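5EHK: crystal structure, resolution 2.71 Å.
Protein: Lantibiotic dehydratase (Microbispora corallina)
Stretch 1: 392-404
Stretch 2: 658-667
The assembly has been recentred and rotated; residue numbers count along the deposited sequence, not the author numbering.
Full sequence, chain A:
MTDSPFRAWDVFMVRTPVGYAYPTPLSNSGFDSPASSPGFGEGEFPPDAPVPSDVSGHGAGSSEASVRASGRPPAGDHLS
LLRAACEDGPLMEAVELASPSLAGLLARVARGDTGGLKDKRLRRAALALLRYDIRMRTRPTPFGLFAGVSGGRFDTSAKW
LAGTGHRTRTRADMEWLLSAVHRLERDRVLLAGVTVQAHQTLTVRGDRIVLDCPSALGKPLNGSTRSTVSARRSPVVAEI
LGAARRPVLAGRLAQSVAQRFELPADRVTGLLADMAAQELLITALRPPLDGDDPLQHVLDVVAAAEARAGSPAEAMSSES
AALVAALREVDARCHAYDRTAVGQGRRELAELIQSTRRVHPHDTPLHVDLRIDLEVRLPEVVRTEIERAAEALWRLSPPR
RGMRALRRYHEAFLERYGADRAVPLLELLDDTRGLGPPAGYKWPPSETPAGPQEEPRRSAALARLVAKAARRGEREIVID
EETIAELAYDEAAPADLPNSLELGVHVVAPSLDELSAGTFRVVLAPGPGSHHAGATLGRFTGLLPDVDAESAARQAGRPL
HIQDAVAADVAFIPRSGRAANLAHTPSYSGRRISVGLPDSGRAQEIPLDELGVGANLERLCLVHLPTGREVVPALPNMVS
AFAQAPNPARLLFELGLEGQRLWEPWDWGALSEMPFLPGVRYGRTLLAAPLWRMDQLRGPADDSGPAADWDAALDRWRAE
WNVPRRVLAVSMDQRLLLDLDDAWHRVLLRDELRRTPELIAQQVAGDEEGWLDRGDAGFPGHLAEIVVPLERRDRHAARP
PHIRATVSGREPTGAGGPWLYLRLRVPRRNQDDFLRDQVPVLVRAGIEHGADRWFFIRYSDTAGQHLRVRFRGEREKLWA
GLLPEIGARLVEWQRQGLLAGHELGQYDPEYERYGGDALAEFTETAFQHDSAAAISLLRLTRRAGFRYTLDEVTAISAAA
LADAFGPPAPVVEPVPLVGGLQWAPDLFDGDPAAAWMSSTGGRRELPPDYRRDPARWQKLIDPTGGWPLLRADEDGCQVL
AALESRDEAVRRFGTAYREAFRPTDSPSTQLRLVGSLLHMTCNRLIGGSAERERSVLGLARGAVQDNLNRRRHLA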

ATOM      1  N   ALA A 392     -19.378 -23.439  11.357  1.00 17.92           N
ATOM      2  CA  ALA A 392     -19.374 -22.106  11.919  1.00 22.71           C
ATOM      3  C   ALA A 392     -18.167 -21.312  11.418  1.00 25.63           C
ATOM      4  O   ALA A 392     -18.302 -20.170  10.957  1.00 20.49           O
ATOM      5  N   LEU A 393     -16.992 -21.929  11.546  1.00 24.53           N
ATOM      6  CA  LEU A 393     -15.747 -21.376  11.036  1.00 21.82           C
ATOM      7  C   LEU A 393     -15.834 -21.083   9.554  1.00 24.21           C
ATOM      8  O   LEU A 393     -15.259 -20.115   9.072  1.00 30.34           O
ATOM      9  N   TRP A 394     -16.519 -21.934   8.811  1.00 25.19           N
ATOM     10  CA  TRP A 394     -16.628 -21.675   7.390  1.00 23.04           C
ATOM     11  C   TRP A 394     -17.502 -20.464   7.139  1.00 21.76           C
ATOM     12  O   TRP A 394     -17.146 -19.611   6.346  1.00 24.43           O
ATOM     13  N   ARG A 395     -18.628 -20.359   7.836  1.00 21.83           N
ATOM     14  CA  ARG A 395     -19.540 -19.264   7.552  1.00 21.21           C
ATOM     15  C   ARG A 395     -18.902 -17.923   7.900  1.00 21.03           C
ATOM     16  O   ARG A 395     -19.260 -16.896   7.318  1.00 24.86           O
ATOM     17  N   LEU A 396     -17.962 -17.971   8.844  1.00 21.76           N
ATOM     18  CA  LEU A 396     -17.268 -16.814   9.417  1.00 23.23           C
ATOM     19  C   LEU A 396     -15.980 -16.451   8.683  1.00 22.36           C
ATOM     20  O   LEU A 396     -15.262 -15.520   9.064  1.00 25.58           O
ATOM     21  N   SER A 397     -15.678 -17.215   7.649  1.00 19.66           N
ATOM     22  CA  SER A 397     -14.454 -17.056   6.877  1.00 21.74           C
ATOM     23  C   SER A 397     -14.524 -15.829   5.951  1.00 19.04           C
ATOM     24  O   SER A 397     -15.609 -15.278   5.721  1.00 16.58           O
ATOM     25  N   PRO A 398     -13.361 -15.363   5.465  1.00 19.94           N
ATOM     26  CA  PRO A 398     -13.323 -14.246   4.493  1.00 21.57           C
ATOM     27  C   PRO A 398     -14.092 -14.515   3.176  1.00 19.97           C
ATOM     28  O   PRO A 398     -14.102 -15.633   2.671  1.00 17.37           O
ATOM     29  N   PRO A 399     -14.729 -13.480   2.614  1.00 22.26           N
ATOM     30  CA  PRO A 399     -15.532 -13.611   1.387  1.00 23.14           C
ATOM     31  C   PRO A 399     -14.643 -13.649   0.143  1.00 22.96           C
ATOM     32  O   PRO A 399     -14.607 -12.733  -0.678  1.00 27.21           O
ATOM     33  N   ARG A 400     -13.936 -14.755   0.021  1.00 22.09           N
ATOM     34  CA  ARG A 400     -12.844 -14.905  -0.919  1.00 23.32           C
ATOM     35  C   ARG A 400     -12.885 -16.343  -1.484  1.00 22.47           C
ATOM     36  O   ARG A 400     -13.342 -17.251  -0.801  1.00 23.53           O
ATOM     37  N   ARG A 401     -12.452 -16.564  -2.721  1.00 18.30           N
ATOM     38  CA  ARG A 401     -12.206 -17.939  -3.194  1.00 19.21           C
ATOM     39  C   ARG A 401     -10.707 -18.176  -3.425  1.00 16.96           C
ATOM     40  O   ARG A 401     -10.023 -17.359  -4.035  1.00 14.11           O
ATOM     41  N   GLY A 402     -10.186 -19.285  -2.926  1.00 13.76           N
ATOM     42  CA  GLY A 402      -8.769 -19.551  -3.087  1.00 12.35           C
ATOM     43  C   GLY A 402      -7.910 -18.841  -2.061  1.00  8.62           C
ATOM     44  O   GLY A 402      -8.399 -18.020  -1.314  1.00 11.58           O
ATOM     45  N   MET A 403      -6.628 -19.174  -2.019  1.00 10.23           N
ATOM     46  CA  MET A 403      -5.656 -18.457  -1.206  1.00  8.63           C
ATOM     47  C   MET A 403      -5.560 -16.955  -1.564  1.00 14.06           C
ATOM     48  O   MET A 403      -5.683 -16.553  -2.728  1.00 12.23           O
ATOM     49  N   ARG A 404      -5.300 -16.135  -0.549  1.00 19.47           N
ATOM     50  CA  ARG A 404      -5.097 -14.710  -0.727  1.00 15.18           C
ATOM     51  C   ARG A 404      -3.845 -14.454  -1.570  1.00 11.78           C
ATOM     52  O   ARG A 404      -3.796 -13.497  -2.322  1.00 15.03           O
ATOM     53  N   GLU A 658      -8.045 -23.117  -5.566  1.00 10.30           N
ATOM     54  CA  GLU A 658      -8.803 -22.102  -6.289  1.00 13.73           C
ATOM     55  C   GLU A 658     -10.287 -22.497  -6.345  1.00 16.93           C
ATOM     56  O   GLU A 658     -10.631 -23.686  -6.342  1.00 18.30           O
ATOM     57  N   GLY A 659     -11.157 -21.498  -6.345  1.00 11.61           N
ATOM     58  CA  GLY A 659     -12.577 -21.726  -6.451  1.00 12.88           C
ATOM     59  C   GLY A 659     -13.198 -22.251  -5.178  1.00 17.92           C
ATOM     60  O   GLY A 659     -14.398 -22.482  -5.125  1.00 22.60           O
ATOM     61  N   GLN A 660     -12.394 -22.456  -4.148  1.00 13.86           N
ATOM     62  CA  GLN A 660     -12.933 -22.906  -2.879  1.00 13.01           C
ATOM     63  C   GLN A 660     -12.816 -21.832  -1.781  1.00 18.82           C
ATOM     64  O   GLN A 660     -11.729 -21.291  -1.539  1.00 20.33           O
ATOM     65  N   ARG A 661     -13.918 -21.539  -1.100  1.00 12.29           N
ATOM     66  CA  ARG A 661     -13.852 -20.662   0.063  1.00 12.91           C
ATOM     67  C   ARG A 661     -13.245 -21.371   1.293  1.00 14.64           C
ATOM     68  O   ARG A 661     -13.753 -22.387   1.742  1.00 14.94           O
ATOM     69  N   LEU A 662     -12.137 -20.847   1.813  1.00 14.68           N
ATOM     70  CA  LEU A 662     -11.319 -21.592   2.762  1.00 11.42           C
ATOM     71  C   LEU A 662     -11.482 -21.147   4.203  1.00 13.47           C
ATOM     72  O   LEU A 662     -11.239 -19.994   4.518  1.00 15.66           O
ATOM     73  N   TRP A 663     -11.823 -22.083   5.085  1.00 16.06           N
ATOM     74  CA  TRP A 663     -12.032 -21.787   6.496  1.00 13.49           C
ATOM     75  C   TRP A 663     -10.713 -21.275   7.128  1.00 17.07           C
ATOM     76  O   TRP A 663      -9.619 -21.578   6.640  1.00 16.83           O
ATOM     77  N   GLU A 664     -10.809 -20.490   8.200  1.00 19.53           N
ATOM     78  CA  GLU A 664      -9.623 -20.065   8.946  1.00 15.63           C
ATOM     79  C   GLU A 664      -9.965 -20.121  10.407  1.00 15.88           C
ATOM     80  O   GLU A 664     -11.139 -20.088  10.766  1.00 23.24           O
ATOM     81  N   PRO A 665      -8.951 -20.145  11.271  1.00 17.60           N
ATOM     82  CA  PRO A 665      -9.194 -20.032  12.710  1.00 14.81           C
ATOM     83  C   PRO A 665      -9.967 -18.782  13.088  1.00 15.84           C
ATOM     84  O   PRO A 665     -10.121 -17.880  12.276  1.00 12.87           O
ATOM     85  N   TRP A 666     -10.434 -18.740  14.330  1.00 21.27           N
ATOM     86  CA  TRP A 666     -11.130 -17.585  14.873  1.00 19.62           C
ATOM     87  C   TRP A 666     -10.216 -16.349  14.817  1.00 18.26           C
ATOM     88  O   TRP A 666      -9.067 -16.376  15.279  1.00 10.38           O
ATOM     89  N   ASP A 667     -10.746 -15.268  14.245  1.00 21.89           N
ATOM     90  CA  ASP A 667      -9.958 -14.049  14.069  1.00 26.33           C
ATOM     91  C   ASP A 667     -10.408 -12.894  15.000  1.00 24.83           C
ATOM     92  O   ASP A 667     -11.517 -12.346  14.874  1.00 20.50           O
TER

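Arg661 organises this contact. Its CA-to-CB bond runs sideways, but chi1 to chi3 are all t, so the extended chain carries the guanidinium to the turn that follows the helix ending of stretch 1. There Arg661 NE donates to Ser397 OG at 2.8 Å, and Arg661 NH2 donates to Ser397 O, which lies near the guanidinium plane, at a very short 2.4 Å. Pro398 O sits over one face of the group and is not bonded to it. Ser397 points toward stretch 2, and its p rotamer lets OG serve twice: it accepts from Arg661 NE while Ser397 OG donates to Trp394 O at 2.6 Å, tying the arginine to the end of the helix.

The CA-to-CB bond of Trp394 runs sideways to stretch 2, yet chi1 t and chi2 of 74° bring its indole edge to the same arginine's backbone, where Trp394 NE1 donates to Arg661 O at 3.1 Å. The last turn of the helix and the loop after it thus engage both the main chain and the side chain of Arg661.

The apolar packing lies beyond this polar knot. Leu393 points toward stretch 2, and its m, t rotamer sets CD1 3.6 Å from Trp663 CE3, with Trp663 in p. Leu396, also m, t, reaches the edge of the Trp666 ring, CD1 to CZ3 at 3.8 Å. At the other end, Leu662 starts away from stretch 1, but m, t returns CD1 to 3.9 Å from Met403 SD, the methionine being folded m, m, m.

Gly402 N donates to Gln660 O at 2.9 Å, nearly straight. A CB on Gly402 would clash with Glu658 OE2, and its backbone angles call for glycine anyway. Two waters complete the seam: water 1 donates to Pro398 O and Leu662 O, while water 2 accepts from Gly659 N and donates weakly to Arg401 O and Glu658 OE1.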

ATOM      1  CB  ALA A 392     -19.362 -22.186  13.433  1.00 24.77           C
ATOM      2  CB  LEU A 393     -14.580 -22.317  11.288  1.00 18.20           C
ATOM      3  CG  LEU A 393     -14.136 -22.366  12.747  1.00 21.43           C
ATOM      4  CD1 LEU A 393     -12.857 -23.172  12.848  1.00 21.06           C
ATOM      5  CD2 LEU A 393     -13.965 -20.975  13.352  1.00 17.68           C
ATOM      6  CB  TRP A 394     -17.153 -22.897   6.627  1.00 20.13           C
ATOM      7  CG  TRP A 394     -17.217 -22.684   5.142  1.00 18.19           C
ATOM      8  CD1 TRP A 394     -16.170 -22.652   4.274  1.00 13.45           C
ATOM      9  CD2 TRP A 394     -18.400 -22.502   4.352  1.00 14.74           C
ATOM     10  NE1 TRP A 394     -16.629 -22.443   2.991  1.00 13.98           N
ATOM     11  CE2 TRP A 394     -17.994 -22.355   3.017  1.00 12.72           C
ATOM     12  CE3 TRP A 394     -19.761 -22.456   4.646  1.00 14.12           C
ATOM     13  CZ2 TRP A 394     -18.895 -22.164   1.989  1.00 16.04           C
ATOM     14  CZ3 TRP A 394     -20.652 -22.260   3.624  1.00 13.00           C
ATOM     15  CH2 TRP A 394     -20.223 -22.114   2.314  1.00 14.21           C
ATOM     16  CB  ARG A 395     -20.873 -19.433   8.278  1.00 22.49           C
ATOM     17  CG  ARG A 395     -21.710 -20.619   7.846  1.00 27.12           C
ATOM     18  CD  ARG A 395     -22.915 -20.787   8.791  1.00 26.88           C
ATOM     19  NE  ARG A 395     -23.833 -19.648   8.739  1.00 21.46           N
ATOM     20  CZ  ARG A 395     -24.600 -19.268   9.757  1.00 26.20           C
ATOM     21  NH1 ARG A 395     -24.538 -19.915  10.920  1.00 22.63           N
ATOM     22  NH2 ARG A 395     -25.417 -18.231   9.622  1.00 25.74           N
ATOM     23  CB  LEU A 396     -16.900 -17.123  10.870  1.00 19.72           C
ATOM     24  CG  LEU A 396     -18.071 -17.169  11.846  1.00 24.85           C
ATOM     25  CD1 LEU A 396     -17.579 -17.458  13.256  1.00 23.30           C
ATOM     26  CD2 LEU A 396     -18.880 -15.883  11.788  1.00 19.51           C
ATOM     27  CB  SER A 397     -14.203 -18.341   6.078  1.00 19.72           C
ATOM     28  OG  SER A 397     -15.209 -18.511   5.095  1.00 20.88           O
ATOM     29  CB  PRO A 398     -11.828 -14.090   4.201  1.00 24.10           C
ATOM     30  CG  PRO A 398     -11.116 -14.717   5.420  1.00 21.84           C
ATOM     31  CD  PRO A 398     -12.014 -15.811   5.879  1.00 19.46           C
ATOM     32  CB  PRO A 399     -16.406 -12.353   1.413  1.00 21.93           C
ATOM     33  CG  PRO A 399     -15.564 -11.355   2.108  1.00 17.07           C
ATOM     34  CD  PRO A 399     -14.767 -12.107   3.149  1.00 18.83           C
ATOM     35  CB  ARG A 400     -11.541 -14.665  -0.138  1.00 14.63           C
ATOM     36  CG  ARG A 400     -10.303 -14.603  -0.983  1.00 18.33           C
ATOM     37  CD  ARG A 400      -9.053 -14.858  -0.174  1.00 19.66           C
ATOM     38  NE  ARG A 400      -9.071 -14.231   1.143  1.00 29.05           N
ATOM     39  CZ  ARG A 400      -8.959 -12.920   1.341  1.00 32.16           C
ATOM     40  NH1 ARG A 400      -8.840 -12.104   0.298  1.00 32.34           N
ATOM     41  NH2 ARG A 400      -8.984 -12.421   2.574  1.00 26.57           N
ATOM     42  CB  ARG A 401     -13.041 -18.266  -4.442  1.00 18.59           C
ATOM     43  CG  ARG A 401     -14.486 -18.672  -4.108  1.00 23.81           C
ATOM     44  CD  ARG A 401     -15.539 -17.980  -5.015  1.00 22.77           C
ATOM     45  NE  ARG A 401     -15.415 -16.533  -4.896  1.00 18.95           N
ATOM     46  CZ  ARG A 401     -15.737 -15.848  -3.794  1.00 35.17           C
ATOM     47  NH1 ARG A 401     -16.227 -16.491  -2.731  1.00 34.81           N
ATOM     48  NH2 ARG A 401     -15.578 -14.519  -3.738  1.00 27.99           N
ATOM     49  CB  MET A 403      -4.278 -19.076  -1.404  1.00  8.64           C
ATOM     50  CG  MET A 403      -4.150 -20.495  -0.957  1.00  9.85           C
ATOM     51  SD  MET A 403      -4.080 -20.640   0.836  1.00 22.51           S
ATOM     52  CE  MET A 403      -2.322 -20.366   1.109  1.00 32.09           C
ATOM     53  CB  ARG A 404      -4.979 -14.010   0.626  1.00 16.61           C
ATOM     54  CG  ARG A 404      -5.032 -12.512   0.498  1.00 34.41           C
ATOM     55  CD  ARG A 404      -4.859 -11.797   1.816  1.00 36.94           C
ATOM     56  NE  ARG A 404      -4.830 -10.342   1.639  1.00 41.29           N
ATOM     57  CZ  ARG A 404      -3.714  -9.631   1.481  1.00 45.63           C
ATOM     58  NH1 ARG A 404      -2.528 -10.232   1.454  1.00 45.80           N
ATOM     59  NH2 ARG A 404      -3.779  -8.316   1.342  1.00 49.73           N
ATOM     60  CB  GLU A 658      -8.233 -21.870  -7.702  1.00  9.85           C
ATOM     61  CG  GLU A 658      -6.961 -20.994  -7.768  1.00 10.12           C
ATOM     62  CD  GLU A 658      -7.218 -19.514  -7.453  1.00 13.77           C
ATOM     63  OE1 GLU A 658      -7.894 -18.836  -8.279  1.00 12.58           O
ATOM     64  OE2 GLU A 658      -6.722 -19.028  -6.400  1.00 11.40           O
ATOM     65  CB  GLN A 660     -12.188 -24.147  -2.429  1.00 11.39           C
ATOM     66  CG  GLN A 660     -12.065 -25.241  -3.476  1.00 13.81           C
ATOM     67  CD  GLN A 660     -11.375 -26.457  -2.901  1.00 11.64           C
ATOM     68  OE1 GLN A 660     -11.834 -27.005  -1.922  1.00 14.82           O
ATOM     69  NE2 GLN A 660     -10.212 -26.810  -3.430  1.00 13.36           N
ATOM     70  CB  ARG A 661     -15.234 -20.099   0.374  1.00 15.47           C
ATOM     71  CG  ARG A 661     -15.290 -19.283   1.638  1.00 13.84           C
ATOM     72  CD  ARG A 661     -16.568 -18.493   1.712  1.00 16.56           C
ATOM     73  NE  ARG A 661     -16.527 -17.526   2.801  1.00 19.84           N
ATOM     74  CZ  ARG A 661     -17.402 -16.537   2.967  1.00 23.18           C
ATOM     75  NH1 ARG A 661     -18.415 -16.357   2.111  1.00 14.77           N
ATOM     76  NH2 ARG A 661     -17.251 -15.724   4.001  1.00 23.93           N
ATOM     77  CB  LEU A 662      -9.856 -21.445   2.388  1.00 14.46           C
ATOM     78  CG  LEU A 662      -9.407 -21.754   0.965  1.00 11.44           C
ATOM     79  CD1 LEU A 662      -7.946 -21.365   0.877  1.00 12.04           C
ATOM     80  CD2 LEU A 662      -9.569 -23.216   0.666  1.00 10.42           C
ATOM     81  CB  TRP A 663     -12.513 -23.057   7.209  1.00 14.23           C
ATOM     82  CG  TRP A 663     -11.379 -23.963   7.471  1.00 15.80           C
ATOM     83  CD1 TRP A 663     -10.789 -24.817   6.589  1.00 15.31           C
ATOM     84  CD2 TRP A 663     -10.630 -24.051   8.686  1.00 14.78           C
ATOM     85  NE1 TRP A 663      -9.723 -25.453   7.186  1.00 14.99           N
ATOM     86  CE2 TRP A 663      -9.598 -24.998   8.472  1.00 14.36           C
ATOM     87  CE3 TRP A 663     -10.726 -23.420   9.932  1.00 12.58           C
ATOM     88  CZ2 TRP A 663      -8.671 -25.335   9.459  1.00 15.79           C
ATOM     89  CZ3 TRP A 663      -9.806 -23.747  10.917  1.00 14.56           C
ATOM     90  CH2 TRP A 663      -8.791 -24.701  10.674  1.00 20.86           C
ATOM     91  CB  GLU A 664      -9.279 -18.616   8.633  1.00 18.08           C
ATOM     92  CG  GLU A 664      -9.088 -18.268   7.192  1.00 23.14           C
ATOM     93  CD  GLU A 664      -8.512 -16.879   7.030  1.00 36.84           C
ATOM     94  OE1 GLU A 664      -8.621 -16.069   7.983  1.00 37.99           O
ATOM     95  OE2 GLU A 664      -7.968 -16.589   5.944  1.00 43.78           O
ATOM     96  CB  PRO A 665      -7.793 -19.933  13.269  1.00 10.84           C
ATOM     97  CG  PRO A 665      -7.005 -20.755  12.367  1.00 13.18           C
ATOM     98  CD  PRO A 665      -7.554 -20.509  10.995  1.00 15.22           C
ATOM     99  CB  TRP A 666     -11.586 -17.874  16.319  1.00 18.37           C
ATOM    100  CG  TRP A 666     -12.190 -16.685  16.989  1.00 14.67           C
ATOM    101  CD1 TRP A 666     -11.555 -15.785  17.796  1.00 16.42           C
ATOM    102  CD2 TRP A 666     -13.547 -16.254  16.888  1.00 13.52           C
ATOM    103  NE1 TRP A 666     -12.441 -14.821  18.215  1.00 16.56           N
ATOM    104  CE2 TRP A 666     -13.671 -15.084  17.663  1.00 18.32           C
ATOM    105  CE3 TRP A 666     -14.674 -16.743  16.215  1.00 17.48           C
ATOM    106  CZ2 TRP A 666     -14.883 -14.387  17.777  1.00 19.23           C
ATOM    107  CZ3 TRP A 666     -15.884 -16.055  16.334  1.00 18.31           C
ATOM    108  CH2 TRP A 666     -15.972 -14.887  17.103  1.00 20.15           C
ATOM    109  CB  ASP A 667      -9.970 -13.640  12.587  1.00 22.90           C
ATOM    110  CG  ASP A 667      -9.086 -12.441  12.299  1.00 22.21           C
ATOM    111  OD1 ASP A 667      -8.057 -12.280  12.982  1.00 27.36           O
ATOM    112  OD2 ASP A 667      -9.392 -11.690  11.356  1.00 19.12           O
TER
HETATM  113  O   HOH W   1     -11.763 -17.644   2.800  1.00 18.89           O
HETATM  114  O   HOH W   2     -10.371 -18.482  -6.741  1.00 15.69           O